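Local coordinates for metallo-beta-lactamase domain-containing protein (Thermotoga maritima, PDB 3H3E), which is of unknown function but adopts the metallo-beta-lactamase fold, binds zinc and is probably a metal-dependent hydrolase, with transferase activity only a possibility, at residues G58-G70 and G77-R89. The protein carries 2 engineered substitutions. Sequence-based numbering, arbitrary orientation.
Sequences GIDLPKDVLISHG and GLLYLSGKRVWLR. With ZN (zinc ion), chain B.
V65 and W87 join strands 64-66 and 85-89 as parallel neighbours in a beta-alpha-beta unit, a worked example of how its paired strands carry two different faces. W87 N donates a hydrogen bond to V65 O at 2.9 Å, and I67 N donates one to W87 O; R85 likewise bonds to both K63 and V65, the residues either side of D64.

On the face carrying D64, L66, R85 and W87, the indole can be followed outward. Its CB meets L66 CD2 at 3.6 Å, CG and CD1 both lie 3.5 Å from L66 CD2, and that methyl sits over the five-membered ring, 3.8 Å from the centroid, in a CH-pi contact. At the rim NE1 donates a nearly straight bond (170°) to D64 OD1, 3.0 Å away; the oxygen lies in the ring plane, yet the N-H meets it from above the carboxylate plane. This NE1 bond probably helps fix the indole's rotation. CZ2 lies against one face of the R85 guanidinium, offset toward its rim, and R85 NH1 makes a long salt bridge of 3.7 Å to D64 OD1.

The face carrying V65 and V86 is largely apolar: I67 CD1 and L78 CD1 meet tip to tip at 3.7 Å, I67 CG1 packs on V86 CG1, and V65 CG2 lies beside the aliphatic part of K84. Bent at chi2 (-70°), K84 turns its NZ to P62 O, 3.2 Å away and above the carbonyl plane.

Beyond I67 the chain reaches H69, which binds zinc with H71 and H182. Strand 40-42 flanks 64-66 on its other edge, strand 115-119 flanks 85-89, and helix 107-113 packs against L78.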
# COMPACT_ATOMS: atom_id res chain seq x y z
N GLY A 58 -1.39 19.76 10.78
CA GLY A 58 -1.26 21.01 10.06
C GLY A 58 -0.54 20.84 8.74
O GLY A 58 0.19 21.72 8.31
N ILE A 59 -0.77 19.69 8.10
CA ILE A 59 -0.17 19.38 6.80
C ILE A 59 -1.10 19.63 5.62
O ILE A 59 -2.29 19.28 5.65
CB ILE A 59 0.27 17.92 6.71
CG1 ILE A 59 1.30 17.59 7.79
CG2 ILE A 59 0.86 17.63 5.35
CD1 ILE A 59 1.41 16.11 8.06
N ASP A 60 -0.55 20.25 4.58
CA ASP A 60 -1.23 20.38 3.29
C ASP A 60 -0.90 19.16 2.44
O ASP A 60 0.27 18.81 2.28
CB ASP A 60 -0.74 21.63 2.58
CG ASP A 60 -1.06 22.89 3.34
OD1 ASP A 60 -2.25 23.09 3.67
OD2 ASP A 60 -0.12 23.67 3.60
N LEU A 61 -1.91 18.50 1.88
CA LEU A 61 -1.64 17.32 1.08
C LEU A 61 -1.18 17.73 -0.30
O LEU A 61 -1.57 18.79 -0.80
CB LEU A 61 -2.85 16.39 0.98
CG LEU A 61 -3.47 15.91 2.29
CD1 LEU A 61 -4.62 15.01 1.95
CD2 LEU A 61 -2.45 15.21 3.17
N PRO A 62 -0.36 16.89 -0.93
CA PRO A 62 0.26 17.24 -2.20
C PRO A 62 -0.69 16.98 -3.36
O PRO A 62 -1.75 16.39 -3.21
CB PRO A 62 1.45 16.28 -2.29
CG PRO A 62 1.30 15.32 -1.09
CD PRO A 62 -0.06 15.50 -0.56
N LYS A 63 -0.28 17.43 -4.53
CA LYS A 63 -1.07 17.28 -5.72
C LYS A 63 -1.28 15.81 -6.06
O LYS A 63 -2.36 15.42 -6.51
CB LYS A 63 -0.36 17.98 -6.88
CG LYS A 63 -1.00 17.75 -8.22
CD LYS A 63 -0.12 18.31 -9.32
CE LYS A 63 1.34 18.03 -9.05
NZ LYS A 63 2.11 18.06 -10.32
N ASP A 64 -0.24 15.00 -5.87
CA ASP A 64 -0.23 13.63 -6.39
C ASP A 64 -0.67 12.60 -5.37
O ASP A 64 -0.08 12.48 -4.29
CB ASP A 64 1.16 13.24 -6.92
CG ASP A 64 1.54 13.99 -8.18
OD1 ASP A 64 0.83 13.89 -9.20
OD2 ASP A 64 2.57 14.68 -8.16
N VAL A 65 -1.70 11.86 -5.72
CA VAL A 65 -2.18 10.76 -4.90
C VAL A 65 -2.05 9.46 -5.68
O VAL A 65 -2.55 9.35 -6.80
CB VAL A 65 -3.64 10.97 -4.52
CG1 VAL A 65 -4.13 9.84 -3.61
CG2 VAL A 65 -3.82 12.35 -3.89
N LEU A 66 -1.37 8.48 -5.09
CA LEU A 66 -1.16 7.19 -5.73
C LEU A 66 -2.08 6.17 -5.11
O LEU A 66 -2.24 6.15 -3.89
CB LEU A 66 0.27 6.72 -5.55
CG LEU A 66 1.34 7.79 -5.62
CD1 LEU A 66 2.66 7.16 -5.32
CD2 LEU A 66 1.35 8.45 -6.98
N ILE A 67 -2.65 5.31 -5.93
CA ILE A 67 -3.59 4.31 -5.45
C ILE A 67 -3.02 2.92 -5.63
O ILE A 67 -2.78 2.49 -6.76
CB ILE A 67 -4.91 4.41 -6.21
CG1 ILE A 67 -5.56 5.76 -5.94
CG2 ILE A 67 -5.83 3.31 -5.75
CD1 ILE A 67 -5.87 6.01 -4.47
N SER A 68 -2.82 2.21 -4.52
CA SER A 68 -2.21 0.89 -4.55
C SER A 68 -3.11 -0.16 -5.20
O SER A 68 -2.64 -1.08 -5.85
CB SER A 68 -1.86 0.45 -3.13
OG SER A 68 -3.01 0.49 -2.31
N HIS A 69 -4.41 -0.03 -5.00
CA HIS A 69 -5.38 -0.89 -5.65
C HIS A 69 -6.80 -0.33 -5.43
O HIS A 69 -7.01 0.49 -4.55
CB HIS A 69 -5.24 -2.36 -5.20
CG HIS A 69 -5.53 -2.60 -3.76
ND1 HIS A 69 -4.87 -1.94 -2.74
CD2 HIS A 69 -6.39 -3.44 -3.15
CE1 HIS A 69 -5.33 -2.35 -1.57
NE2 HIS A 69 -6.26 -3.27 -1.80
N GLY A 70 -7.75 -0.75 -6.26
CA GLY A 70 -9.08 -0.16 -6.20
C GLY A 70 -10.06 -0.73 -5.19
O GLY A 70 -11.23 -0.88 -5.51
N GLY A 77 -11.20 7.75 0.45
CA GLY A 77 -11.03 9.13 0.83
C GLY A 77 -10.85 10.05 -0.35
O GLY A 77 -10.79 11.26 -0.19
N LEU A 78 -10.74 9.49 -1.55
CA LEU A 78 -10.67 10.31 -2.75
C LEU A 78 -11.98 11.05 -2.95
O LEU A 78 -12.04 12.06 -3.64
CB LEU A 78 -10.39 9.44 -3.97
CG LEU A 78 -8.93 9.12 -4.22
CD1 LEU A 78 -8.83 8.07 -5.31
CD2 LEU A 78 -8.20 10.39 -4.61
N LEU A 79 -13.04 10.53 -2.36
CA LEU A 79 -14.34 11.17 -2.39
C LEU A 79 -14.31 12.49 -1.66
O LEU A 79 -15.27 13.25 -1.72
CB LEU A 79 -15.39 10.26 -1.75
CG LEU A 79 -15.54 8.93 -2.48
CD1 LEU A 79 -16.64 8.09 -1.84
CD2 LEU A 79 -15.83 9.18 -3.94
N TYR A 80 -13.22 12.76 -0.95
CA TYR A 80 -13.09 13.96 -0.15
C TYR A 80 -12.05 14.91 -0.73
O TYR A 80 -11.74 15.93 -0.13
CB TYR A 80 -12.72 13.61 1.30
CG TYR A 80 -13.80 12.83 2.00
CD1 TYR A 80 -14.73 13.46 2.83
CD2 TYR A 80 -13.92 11.45 1.81
CE1 TYR A 80 -15.73 12.75 3.46
CE2 TYR A 80 -14.92 10.73 2.44
CZ TYR A 80 -15.83 11.38 3.26
OH TYR A 80 -16.81 10.68 3.89
N LEU A 81 -11.51 14.56 -1.89
CA LEU A 81 -10.52 15.40 -2.56
C LEU A 81 -11.02 15.85 -3.92
O LEU A 81 -11.84 15.17 -4.54
CB LEU A 81 -9.19 14.65 -2.71
CG LEU A 81 -8.53 14.17 -1.41
CD1 LEU A 81 -7.32 13.32 -1.74
CD2 LEU A 81 -8.15 15.35 -0.49
N SER A 82 -10.54 17.01 -4.36
CA SER A 82 -10.78 17.52 -5.70
C SER A 82 -9.45 18.02 -6.26
O SER A 82 -8.57 18.48 -5.53
CB SER A 82 -11.78 18.67 -5.68
OG SER A 82 -12.92 18.42 -4.88
N GLY A 83 -9.31 17.92 -7.58
CA GLY A 83 -8.18 18.51 -8.27
C GLY A 83 -6.86 17.79 -8.11
O GLY A 83 -5.83 18.29 -8.54
N LYS A 84 -6.88 16.63 -7.47
CA LYS A 84 -5.66 15.84 -7.34
C LYS A 84 -5.38 15.14 -8.65
O LYS A 84 -6.26 14.98 -9.49
CB LYS A 84 -5.79 14.82 -6.21
CG LYS A 84 -6.16 15.42 -4.86
CD LYS A 84 -5.03 16.25 -4.26
CE LYS A 84 -5.55 17.13 -3.15
NZ LYS A 84 -4.49 17.96 -2.53
N ARG A 85 -4.13 14.73 -8.83
CA ARG A 85 -3.74 13.88 -9.93
C ARG A 85 -3.63 12.48 -9.37
O ARG A 85 -2.74 12.18 -8.58
CB ARG A 85 -2.38 14.34 -10.44
CG ARG A 85 -1.91 13.67 -11.68
CD ARG A 85 -0.48 14.01 -11.82
NE ARG A 85 -0.03 13.99 -13.20
CZ ARG A 85 1.21 14.28 -13.56
NH1 ARG A 85 2.11 14.61 -12.64
NH2 ARG A 85 1.55 14.23 -14.85
N VAL A 86 -4.56 11.62 -9.76
CA VAL A 86 -4.66 10.30 -9.17
C VAL A 86 -4.02 9.26 -10.05
O VAL A 86 -4.45 9.05 -11.18
CB VAL A 86 -6.12 9.89 -8.95
CG1 VAL A 86 -6.17 8.49 -8.38
CG2 VAL A 86 -6.82 10.89 -8.05
N TRP A 87 -2.96 8.64 -9.53
CA TRP A 87 -2.21 7.64 -10.26
C TRP A 87 -2.77 6.27 -9.96
O TRP A 87 -2.55 5.75 -8.87
CB TRP A 87 -0.76 7.66 -9.82
CG TRP A 87 -0.06 8.93 -10.12
CD1 TRP A 87 -0.31 10.14 -9.58
CD2 TRP A 87 1.03 9.12 -11.03
NE1 TRP A 87 0.55 11.08 -10.10
CE2 TRP A 87 1.39 10.47 -10.99
CE3 TRP A 87 1.74 8.26 -11.89
CZ2 TRP A 87 2.42 11.00 -11.76
CZ3 TRP A 87 2.77 8.79 -12.66
CH2 TRP A 87 3.09 10.15 -12.59
N LEU A 88 -3.48 5.69 -10.92
CA LEU A 88 -4.04 4.36 -10.75
C LEU A 88 -3.82 3.50 -11.99
O LEU A 88 -3.63 4.02 -13.09
CB LEU A 88 -5.53 4.45 -10.44
CG LEU A 88 -6.47 5.02 -11.49
CD1 LEU A 88 -7.88 4.59 -11.21
CD2 LEU A 88 -6.38 6.54 -11.55
N ARG A 89 -3.85 2.18 -11.80
CA ARG A 89 -3.82 1.25 -12.92
C ARG A 89 -5.19 1.17 -13.60
O ARG A 89 -6.22 1.17 -12.94
CB ARG A 89 -3.40 -0.14 -12.45
CG ARG A 89 -2.00 -0.21 -11.89
CD ARG A 89 -1.33 -1.55 -12.19
NE ARG A 89 -0.33 -1.40 -13.24
CZ ARG A 89 -0.34 -2.09 -14.37
NH1 ARG A 89 -1.27 -3.00 -14.60
NH2 ARG A 89 0.61 -1.88 -15.26
ZN ZN B . -7.40 -4.72 -0.44
O HOH W 1 -4.88 19.12 0.32
O HOH W 2 -4.11 1.11 -9.02